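Local atomic coordinates of Crov588 (Cafeteriavirus, PDB entry 6NYR), a protein that is of unknown function but folds into a circular solenoid built from leucine-rich repeats of the FNIP type. Residues A[149-154]-A[171-176]; A[192-197]-A[215-220]; A[467-472]-A[488-493]. All blocks are in the same frame, centred on the assembly; numbering follows the deposited sequence.

How the contacts relate
Reading from the N terminus, the three contacts follow one another in series; none nests inside or crosses another. Each joins one coil of the circular leucine-rich repeat solenoid to the next, closing a loop that holds a single short strand. Contact 1 links the turns after strands 145-147 and 167-169, and contact 2 the turns after 189-191 and 211-213. These two adjoin, their centres 11 Å apart: Asp-172 O probably bonds Asn-195 N, and Asn-175 OD1 bonds Asn-197 N. Contact 3, between the loops leading into strands 475-477 and 497-499, lies across the chain's centre, about 66 Å from contact 1 and 62 Å from contact 2, centre to centre.

Contact 1 of 3, residues A[149-154]-A[171-176]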
loop_
_atom_site.group_PDB
_atom_site.type_symbol
_atom_site.label_atom_id
_atom_site.label_comp_id
_atom_site.label_asym_id
_atom_site.label_seq_id
_atom_site.Cartn_x
_atom_site.Cartn_y
_atom_site.Cartn_z
ATOM N N GLY A 149 -3.137 26.115 -9.503
ATOM C CA GLY A 149 -3.590 25.042 -10.362
ATOM C C GLY A 149 -2.759 24.915 -11.625
ATOM O O GLY A 149 -1.728 25.565 -11.800
ATOM N N GLU A 150 -3.248 24.069 -12.538
ATOM C CA GLU A 150 -2.453 23.712 -13.707
ATOM C C GLU A 150 -2.159 24.922 -14.584
ATOM O O GLU A 150 -1.034 25.097 -15.063
ATOM C CB GLU A 150 -3.174 22.659 -14.548
ATOM C CG GLU A 150 -3.227 21.257 -14.002
ATOM C CD GLU A 150 -3.838 20.294 -15.013
ATOM O OE1 GLU A 150 -4.065 20.712 -16.172
ATOM O OE2 GLU A 150 -4.103 19.126 -14.651
ATOM N N GLU A 151 -3.166 25.756 -14.822
ATOM C CA GLU A 151 -3.111 26.732 -15.899
ATOM C C GLU A 151 -2.529 28.070 -15.477
ATOM O O GLU A 151 -2.257 28.906 -16.347
ATOM C CB GLU A 151 -4.516 26.954 -16.474
ATOM C CG GLU A 151 -5.082 25.754 -17.215
ATOM C CD GLU A 151 -4.172 25.276 -18.325
ATOM O OE1 GLU A 151 -3.527 26.128 -18.976
ATOM O OE2 GLU A 151 -4.095 24.049 -18.544
ATOM N N PHE A 152 -2.326 28.296 -14.184
ATOM C CA PHE A 152 -1.878 29.601 -13.738
ATOM C C PHE A 152 -0.496 29.914 -14.295
ATOM O O PHE A 152 0.461 29.161 -14.074
ATOM C CB PHE A 152 -1.842 29.676 -12.221
ATOM C CG PHE A 152 -1.403 31.011 -11.708
ATOM C CD1 PHE A 152 -2.278 32.085 -11.725
ATOM C CD2 PHE A 152 -0.120 31.203 -11.229
ATOM C CE1 PHE A 152 -1.887 33.320 -11.261
ATOM C CE2 PHE A 152 0.279 32.443 -10.760
ATOM C CZ PHE A 152 -0.609 33.502 -10.779
ATOM N N ASN A 153 -0.389 31.029 -15.007
ATOM C CA ASN A 153 0.892 31.503 -15.503
ATOM C C ASN A 153 0.847 33.028 -15.603
ATOM O O ASN A 153 0.935 33.615 -16.680
ATOM C CB ASN A 153 1.235 30.858 -16.843
ATOM C CG ASN A 153 2.650 31.167 -17.280
ATOM O OD1 ASN A 153 3.478 31.592 -16.471
ATOM N ND2 ASN A 153 2.933 30.974 -18.559
ATOM N N GLN A 154 0.703 33.697 -14.461
ATOM C CA GLN A 154 0.696 35.151 -14.398
ATOM C C GLN A 154 1.829 35.625 -13.498
ATOM O O GLN A 154 2.268 34.906 -12.593
ATOM C CB GLN A 154 -0.644 35.688 -13.872
ATOM C CG GLN A 154 -1.834 35.354 -14.757
ATOM C CD GLN A 154 -1.686 35.904 -16.161
ATOM O OE1 GLN A 154 -1.161 37.000 -16.363
ATOM N NE2 GLN A 154 -2.132 35.136 -17.142
ATOM N N GLY A 171 1.723 25.362 -10.150
ATOM C CA GLY A 171 1.217 24.312 -11.006
ATOM C C GLY A 171 2.021 24.164 -12.284
ATOM O O GLY A 171 3.094 24.746 -12.456
ATOM N N ASP A 172 1.455 23.391 -13.214
ATOM C CA ASP A 172 2.213 22.933 -14.375
ATOM C C ASP A 172 2.668 24.088 -15.258
ATOM O O ASP A 172 3.777 24.064 -15.805
ATOM C CB ASP A 172 1.373 21.957 -15.201
ATOM C CG ASP A 172 1.216 20.612 -14.535
ATOM O OD1 ASP A 172 2.042 20.278 -13.662
ATOM O OD2 ASP A 172 0.260 19.891 -14.882
ATOM N N CYS A 173 1.816 25.091 -15.440
ATOM C CA CYS A 173 2.053 26.098 -16.460
ATOM C C CYS A 173 2.830 27.298 -15.946
ATOM O O CYS A 173 3.308 28.096 -16.757
ATOM C CB CYS A 173 0.719 26.571 -17.057
ATOM S SG CYS A 173 -0.120 25.361 -18.110
ATOM N N PHE A 174 2.956 27.465 -14.636
ATOM C CA PHE A 174 3.655 28.633 -14.129
ATOM C C PHE A 174 5.088 28.658 -14.649
ATOM O O PHE A 174 5.849 27.701 -14.460
ATOM C CB PHE A 174 3.675 28.666 -12.609
ATOM C CG PHE A 174 4.412 29.857 -12.065
ATOM C CD1 PHE A 174 3.822 31.108 -12.095
ATOM C CD2 PHE A 174 5.698 29.738 -11.559
ATOM C CE1 PHE A 174 4.488 32.216 -11.621
ATOM C CE2 PHE A 174 6.368 30.845 -11.075
ATOM C CZ PHE A 174 5.760 32.087 -11.108
ATOM N N ASN A 175 5.456 29.759 -15.300
ATOM C CA ASN A 175 6.813 29.954 -15.790
ATOM C C ASN A 175 7.080 31.448 -15.937
ATOM O O ASN A 175 7.265 31.945 -17.053
ATOM C CB ASN A 175 7.022 29.224 -17.114
ATOM C CG ASN A 175 8.473 29.258 -17.571
ATOM O OD1 ASN A 175 9.389 29.465 -16.772
ATOM N ND2 ASN A 175 8.687 29.056 -18.863
ATOM N N GLN A 176 7.071 32.175 -14.820
ATOM C CA GLN A 176 7.406 33.590 -14.809
ATOM C C GLN A 176 8.595 33.829 -13.888
ATOM O O GLN A 176 8.788 33.116 -12.900
ATOM C CB GLN A 176 6.227 34.462 -14.351
ATOM C CG GLN A 176 5.006 34.423 -15.249
ATOM C CD GLN A 176 5.253 35.040 -16.613
ATOM O OE1 GLN A 176 6.026 35.994 -16.754
ATOM N NE2 GLN A 176 4.588 34.501 -17.629
#
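Asn-153 OD1 takes a backbone hydrogen bond from Asn-175 N at 2.9 Å, 158° at the hydrogen, with the donor standing above the carbonyl plane. Gln-176 NE2 adds a weak bond to this OD1 at 3.3 Å; its side chain, bent at chi2, crosses that of Asn-153 at about a right angle. With CG anti to the backbone N (chi1 -171°), the Asn-153 amide reaches across to the next coil. The second full bond, Cys-173 N to Glu-150 O at 2.9 Å, runs nearly along the C=O axis but is bent at the hydrogen (139°). Cys-173 SG, folded beside its own backbone N, also packs 3.2 Å from Glu-150 O. Glu-150 and Asp-172 run side by side, OE2 and OD2 4.4 Å apart, so the like charges may raise the proton affinity of either group. At the glycines a nearly straight CA-H...O contact joins Gly-171 CA to Gly-149 O at 3.3 Å. On the buried side, Phe-152 and Phe-174 point the same way and touch through CE2 and CD1, while Gln-154 O lies in the plane of the Phe-174 ring at its edge. Each ring also stacks on the phenylalanine four residues earlier, Phe-148 or Phe-170. The two segments leave adjacent parallel strands, 145-147 and 167-169, and Asn-131 OD1 bonds Asn-153 N from the coil before, repeating the pattern along the solenoid.

Contact 2 of 3, residues A[192-197]-A[215-220]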
loop_
_atom_site.group_PDB
_atom_site.type_symbol
_atom_site.label_atom_id
_atom_site.label_comp_id
_atom_site.label_asym_id
_atom_site.label_seq_id
_atom_site.Cartn_x
_atom_site.Cartn_y
_atom_site.Cartn_z
ATOM N N PHE A 192 8.107 24.357 -7.350
ATOM C CA PHE A 192 7.809 24.751 -8.717
ATOM C C PHE A 192 7.230 23.574 -9.495
ATOM O O PHE A 192 7.480 22.406 -9.185
ATOM C CB PHE A 192 9.061 25.267 -9.426
ATOM C CG PHE A 192 9.535 26.594 -8.919
ATOM C CD1 PHE A 192 8.849 27.753 -9.239
ATOM C CD2 PHE A 192 10.663 26.684 -8.122
ATOM C CE1 PHE A 192 9.279 28.977 -8.773
ATOM C CE2 PHE A 192 11.099 27.905 -7.654
ATOM C CZ PHE A 192 10.407 29.051 -7.978
ATOM N N GLY A 193 6.456 23.904 -10.529
ATOM C CA GLY A 193 5.769 22.915 -11.326
ATOM C C GLY A 193 6.496 22.599 -12.621
ATOM O O GLY A 193 7.649 22.977 -12.840
ATOM N N ARG A 194 5.776 21.905 -13.507
ATOM C CA ARG A 194 6.372 21.355 -14.718
ATOM C C ARG A 194 7.218 22.380 -15.466
ATOM O O ARG A 194 8.405 22.157 -15.727
ATOM C CB ARG A 194 5.262 20.843 -15.641
ATOM C CG ARG A 194 5.678 19.764 -16.622
ATOM C CD ARG A 194 4.493 19.348 -17.488
ATOM N NE ARG A 194 3.946 20.516 -18.184
ATOM C CZ ARG A 194 2.828 20.519 -18.902
ATOM N NH1 ARG A 194 2.121 19.408 -19.037
ATOM N NH2 ARG A 194 2.420 21.637 -19.489
ATOM N N ASN A 195 6.618 23.510 -15.827
ATOM C CA ASN A 195 7.185 24.381 -16.848
ATOM C C ASN A 195 8.079 25.484 -16.304
ATOM O O ASN A 195 8.612 26.265 -17.101
ATOM C CB ASN A 195 6.059 25.012 -17.678
ATOM C CG ASN A 195 5.362 24.006 -18.566
ATOM O OD1 ASN A 195 5.682 22.816 -18.539
ATOM N ND2 ASN A 195 4.398 24.469 -19.350
ATOM N N PHE A 196 8.248 25.596 -14.992
ATOM C CA PHE A 196 9.099 26.653 -14.477
ATOM C C PHE A 196 10.546 26.395 -14.893
ATOM O O PHE A 196 11.156 25.407 -14.468
ATOM C CB PHE A 196 9.015 26.758 -12.960
ATOM C CG PHE A 196 9.922 27.808 -12.399
ATOM C CD1 PHE A 196 9.543 29.141 -12.399
ATOM C CD2 PHE A 196 11.167 27.474 -11.903
ATOM C CE1 PHE A 196 10.382 30.116 -11.897
ATOM C CE2 PHE A 196 12.014 28.444 -11.397
ATOM C CZ PHE A 196 11.622 29.768 -11.395
ATOM N N ASN A 197 11.099 27.295 -15.715
ATOM C CA ASN A 197 12.480 27.202 -16.189
ATOM C C ASN A 197 13.008 28.637 -16.291
ATOM O O ASN A 197 13.302 29.157 -17.360
ATOM C CB ASN A 197 12.574 26.463 -17.523
ATOM C CG ASN A 197 14.007 26.188 -17.932
ATOM O OD1 ASN A 197 14.925 26.255 -17.111
ATOM N ND2 ASN A 197 14.210 25.876 -19.205
ATOM N N GLY A 215 10.752 21.256 -10.871
ATOM C CA GLY A 215 9.956 20.395 -11.716
ATOM C C GLY A 215 10.598 20.049 -13.044
ATOM O O GLY A 215 11.774 20.339 -13.287
ATOM N N TRP A 216 9.787 19.466 -13.929
ATOM C CA TRP A 216 10.256 18.850 -15.163
ATOM C C TRP A 216 11.278 19.685 -15.919
ATOM O O TRP A 216 12.379 19.208 -16.214
ATOM C CB TRP A 216 9.027 18.572 -16.036
ATOM C CG TRP A 216 9.223 17.738 -17.257
ATOM C CD1 TRP A 216 9.782 18.123 -18.440
ATOM C CD2 TRP A 216 8.810 16.380 -17.433
ATOM N NE1 TRP A 216 9.761 17.083 -19.334
ATOM C CE2 TRP A 216 9.167 16.001 -18.741
ATOM C CE3 TRP A 216 8.177 15.444 -16.608
ATOM C CZ2 TRP A 216 8.917 14.724 -19.241
ATOM C CZ3 TRP A 216 7.932 14.178 -17.105
ATOM C CH2 TRP A 216 8.299 13.829 -18.408
ATOM N N TYR A 217 10.934 20.927 -16.252
ATOM C CA TYR A 217 11.724 21.673 -17.222
ATOM C C TYR A 217 12.793 22.569 -16.606
ATOM O O TYR A 217 13.577 23.163 -17.356
ATOM C CB TYR A 217 10.810 22.532 -18.118
ATOM C CG TYR A 217 10.049 21.732 -19.156
ATOM C CD1 TYR A 217 10.650 21.358 -20.355
ATOM C CD2 TYR A 217 8.731 21.348 -18.941
ATOM C CE1 TYR A 217 9.964 20.620 -21.298
ATOM C CE2 TYR A 217 8.037 20.614 -19.885
ATOM C CZ TYR A 217 8.656 20.252 -21.061
ATOM O OH TYR A 217 7.965 19.521 -21.999
ATOM N N PHE A 218 12.862 22.690 -15.283
ATOM C CA PHE A 218 13.852 23.587 -14.706
ATOM C C PHE A 218 15.259 23.139 -15.084
ATOM O O PHE A 218 15.653 21.998 -14.816
ATOM C CB PHE A 218 13.741 23.651 -13.189
ATOM C CG PHE A 218 14.770 24.553 -12.563
ATOM C CD1 PHE A 218 14.585 25.929 -12.542
ATOM C CD2 PHE A 218 15.932 24.031 -12.023
ATOM C CE1 PHE A 218 15.532 26.760 -11.977
ATOM C CE2 PHE A 218 16.883 24.858 -11.457
ATOM C CZ PHE A 218 16.682 26.223 -11.435
ATOM N N ASN A 219 16.023 24.042 -15.698
ATOM C CA ASN A 219 17.393 23.723 -16.082
ATOM C C ASN A 219 18.233 24.990 -16.194
ATOM O O ASN A 219 18.771 25.294 -17.264
ATOM C CB ASN A 219 17.420 22.954 -17.403
ATOM C CG ASN A 219 18.775 22.331 -17.681
ATOM O OD1 ASN A 219 19.601 22.188 -16.779
ATOM N ND2 ASN A 219 19.005 21.946 -18.926
ATOM N N GLN A 220 18.353 25.725 -15.093
ATOM C CA GLN A 220 19.190 26.913 -15.020
ATOM C C GLN A 220 20.289 26.676 -13.997
ATOM O O GLN A 220 20.104 25.924 -13.036
ATOM C CB GLN A 220 18.379 28.149 -14.616
ATOM C CG GLN A 220 17.255 28.503 -15.565
ATOM C CD GLN A 220 17.754 28.942 -16.926
ATOM O OE1 GLN A 220 18.749 29.659 -17.037
ATOM N NE2 GLN A 220 17.062 28.506 -17.974
#
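Two hydrogen bonds grip Asn-197 OD1, one from backbone Asn-219 N at 2.8 Å and one from Gln-220 NE2 at 3.2 Å. Both donors stand above the carbonyl plane of Asn-197, whereas OD1 lies close to the amide plane of Gln-220. Gln-220 OE1 is held in turn by Lys-199 NZ, a charge that may polarise the amide and make NE2 the better donor. A third bond joins the paired type I turns: Tyr-217 N meets Arg-194 O at 2.9 Å, nearly along the C=O axis. Arg-194, bent at chi3 (57°), turns its NE back to Asn-195 OD1 at 2.9 Å, which holds the guanidinium beside the Asn-195 amide, OD1 lying close to the guanidinium plane. The Tyr-217 ring stands alongside, almost perpendicular to the guanidinium (planes 89° apart), with CD2 3.4 Å from Asn-195 OD1 and Arg-194 O at its edge. Trp-216 CD1 lies over the centre of one Tyr-217 face, and Trp-216 CB packs on Arg-194 CG at 3.6 Å. On the buried side Phe-196 and Phe-218 run side by side, CE2 to CD1 3.8 Å, while Phe-192 receives Phe-196 CE2 over the centre of its face. All three hydrogen bonds between the segments thus run from backbone N-H or amide donors to neutral carbonyl oxygens, without a salt bridge among them, while Arg-194, Trp-216 and Tyr-217 pack beside one another at the exposed end of the turns.

Contact 3 of 3, residues A[467-472]-A[488-493]; sequences NVLPNS and ENVLPD
In this leucine-rich repeat solenoid, segments 467-472 and 488-493 are equivalent turns of neighbouring coils, each carrying the sequence Asn-Val-Leu-Pro. They meet along a seam of apolar side chains packed against one another and against backbone carbonyls, tight in the middle and loose at the asparagines. At its centre Leu-469, with CG beside its backbone N (chi1 -63°) and the chain extended beyond, places CD1 against the next coil. That methyl touches Pro-492 CD at 3.7 Å, Leu-491 CD2 at 4.0 Å and the carbonyl Val-490 O at 3.6 Å; it comes to Val-490 CG1 more distantly. Leu-469 and Pro-492 cross at about a right angle, so the leucine lies across the CD end of the proline ring. Leu-476 of strand 475-477 packs against both Leu-469 and Leu-491, joining the seam to the leucine core of the repeats. On the solvent side the coils keep their spacing but the side chains no longer interlock. Asn-467 and Asn-489, both in the left-handed backbone region (phi 46° and 65°), are exposed, and their nearest atoms, Asn-467 N and Asn-489 O, stay 3.9 Å apart. Asn-471 is also exposed; its backbone N is bonded to Asp-449 OD1 of the preceding coil. Van der Waals packing thus holds the contact. Its closest point is at the second proline, where Pro-492 CG lies 3.3 Å and Pro-492 CB 3.4 Å from Pro-470 O.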
loop_
_atom_site.group_PDB
_atom_site.type_symbol
_atom_site.label_atom_id
_atom_site.label_comp_id
_atom_site.label_asym_id
_atom_site.label_seq_id
_atom_site.Cartn_x
_atom_site.Cartn_y
_atom_site.Cartn_z
ATOM N N ASN A 467 10.707 -36.884 9.756
ATOM C CA ASN A 467 11.737 -36.078 10.417
ATOM C C ASN A 467 12.532 -35.237 9.423
ATOM O O ASN A 467 13.701 -34.916 9.653
ATOM C CB ASN A 467 12.683 -36.951 11.248
ATOM C CG ASN A 467 13.474 -36.148 12.273
ATOM O OD1 ASN A 467 12.932 -35.253 12.928
ATOM N ND2 ASN A 467 14.760 -36.460 12.410
ATOM N N VAL A 468 11.904 -34.872 8.311
ATOM C CA VAL A 468 12.505 -33.928 7.378
ATOM C C VAL A 468 12.194 -32.494 7.778
ATOM O O VAL A 468 13.075 -31.630 7.796
ATOM C CB VAL A 468 12.019 -34.219 5.941
ATOM C CG1 VAL A 468 12.444 -33.093 4.997
ATOM C CG2 VAL A 468 12.549 -35.558 5.458
ATOM N N LEU A 469 10.941 -32.221 8.106
ATOM C CA LEU A 469 10.522 -30.868 8.441
ATOM C C LEU A 469 10.998 -30.501 9.842
ATOM O O LEU A 469 10.975 -31.339 10.749
ATOM C CB LEU A 469 9.009 -30.746 8.356
ATOM C CG LEU A 469 8.405 -30.964 6.966
ATOM C CD1 LEU A 469 6.892 -30.745 7.008
ATOM C CD2 LEU A 469 9.053 -30.069 5.922
ATOM N N PRO A 470 11.462 -29.268 10.033
ATOM C CA PRO A 470 12.019 -28.887 11.337
ATOM C C PRO A 470 10.961 -28.871 12.431
ATOM O O PRO A 470 9.759 -28.731 12.187
ATOM C CB PRO A 470 12.589 -27.481 11.097
ATOM C CG PRO A 470 11.946 -26.996 9.836
ATOM C CD PRO A 470 11.622 -28.210 9.017
ATOM N N ASN A 471 11.444 -29.017 13.670
ATOM C CA ASN A 471 10.555 -29.137 14.818
ATOM C C ASN A 471 9.775 -27.859 15.085
ATOM O O ASN A 471 8.626 -27.930 15.537
ATOM C CB ASN A 471 11.364 -29.520 16.059
ATOM C CG ASN A 471 12.211 -30.764 15.846
ATOM O OD1 ASN A 471 13.401 -30.784 16.167
ATOM N ND2 ASN A 471 11.598 -31.809 15.305
ATOM N N SER A 472 10.363 -26.700 14.815
ATOM C CA SER A 472 9.749 -25.426 15.153
ATOM C C SER A 472 8.832 -24.887 14.066
ATOM O O SER A 472 8.297 -23.786 14.225
ATOM C CB SER A 472 10.842 -24.397 15.466
ATOM O OG SER A 472 11.980 -24.613 14.647
ATOM N N GLU A 488 1.774 -40.065 7.800
ATOM C CA GLU A 488 1.968 -39.982 9.241
ATOM C C GLU A 488 3.396 -39.580 9.583
ATOM O O GLU A 488 4.353 -40.028 8.949
ATOM C CB GLU A 488 1.645 -41.342 9.876
ATOM C CG GLU A 488 1.344 -41.317 11.361
ATOM C CD GLU A 488 0.375 -42.417 11.777
ATOM O OE1 GLU A 488 -0.174 -43.107 10.890
ATOM O OE2 GLU A 488 0.172 -42.597 12.995
ATOM N N ASN A 489 3.528 -38.725 10.596
ATOM C CA ASN A 489 4.827 -38.365 11.163
ATOM C C ASN A 489 5.691 -37.616 10.154
ATOM O O ASN A 489 6.913 -37.780 10.119
ATOM C CB ASN A 489 5.580 -39.598 11.677
ATOM C CG ASN A 489 4.864 -40.304 12.811
ATOM O OD1 ASN A 489 4.432 -39.676 13.781
ATOM N ND2 ASN A 489 4.737 -41.622 12.698
ATOM N N VAL A 490 5.066 -36.780 9.334
ATOM C CA VAL A 490 5.782 -35.871 8.447
ATOM C C VAL A 490 5.619 -34.422 8.891
ATOM O O VAL A 490 6.601 -33.696 9.037
ATOM C CB VAL A 490 5.325 -36.054 6.980
ATOM C CG1 VAL A 490 5.979 -35.014 6.086
ATOM C CG2 VAL A 490 5.649 -37.463 6.497
ATOM N N LEU A 491 4.387 -33.997 9.143
ATOM C CA LEU A 491 4.131 -32.631 9.591
ATOM C C LEU A 491 4.474 -32.498 11.070
ATOM O O LEU A 491 3.977 -33.280 11.889
ATOM C CB LEU A 491 2.670 -32.263 9.339
ATOM C CG LEU A 491 2.243 -32.350 7.870
ATOM C CD1 LEU A 491 0.731 -32.207 7.717
ATOM C CD2 LEU A 491 2.971 -31.323 7.010
ATOM N N PRO A 492 5.313 -31.536 11.449
ATOM C CA PRO A 492 5.754 -31.445 12.848
ATOM C C PRO A 492 4.647 -30.944 13.767
ATOM O O PRO A 492 3.580 -30.498 13.338
ATOM C CB PRO A 492 6.933 -30.466 12.798
ATOM C CG PRO A 492 6.680 -29.631 11.580
ATOM C CD PRO A 492 5.953 -30.514 10.591
ATOM N N ASP A 493 4.936 -31.021 15.070
ATOM C CA ASP A 493 3.927 -30.868 16.109
ATOM C C ASP A 493 3.576 -29.423 16.432
ATOM O O ASP A 493 2.635 -29.200 17.203
ATOM C CB ASP A 493 4.396 -31.555 17.399
ATOM C CG ASP A 493 4.557 -33.046 17.239
ATOM O OD1 ASP A 493 3.801 -33.636 16.440
ATOM O OD2 ASP A 493 5.430 -33.628 17.917
#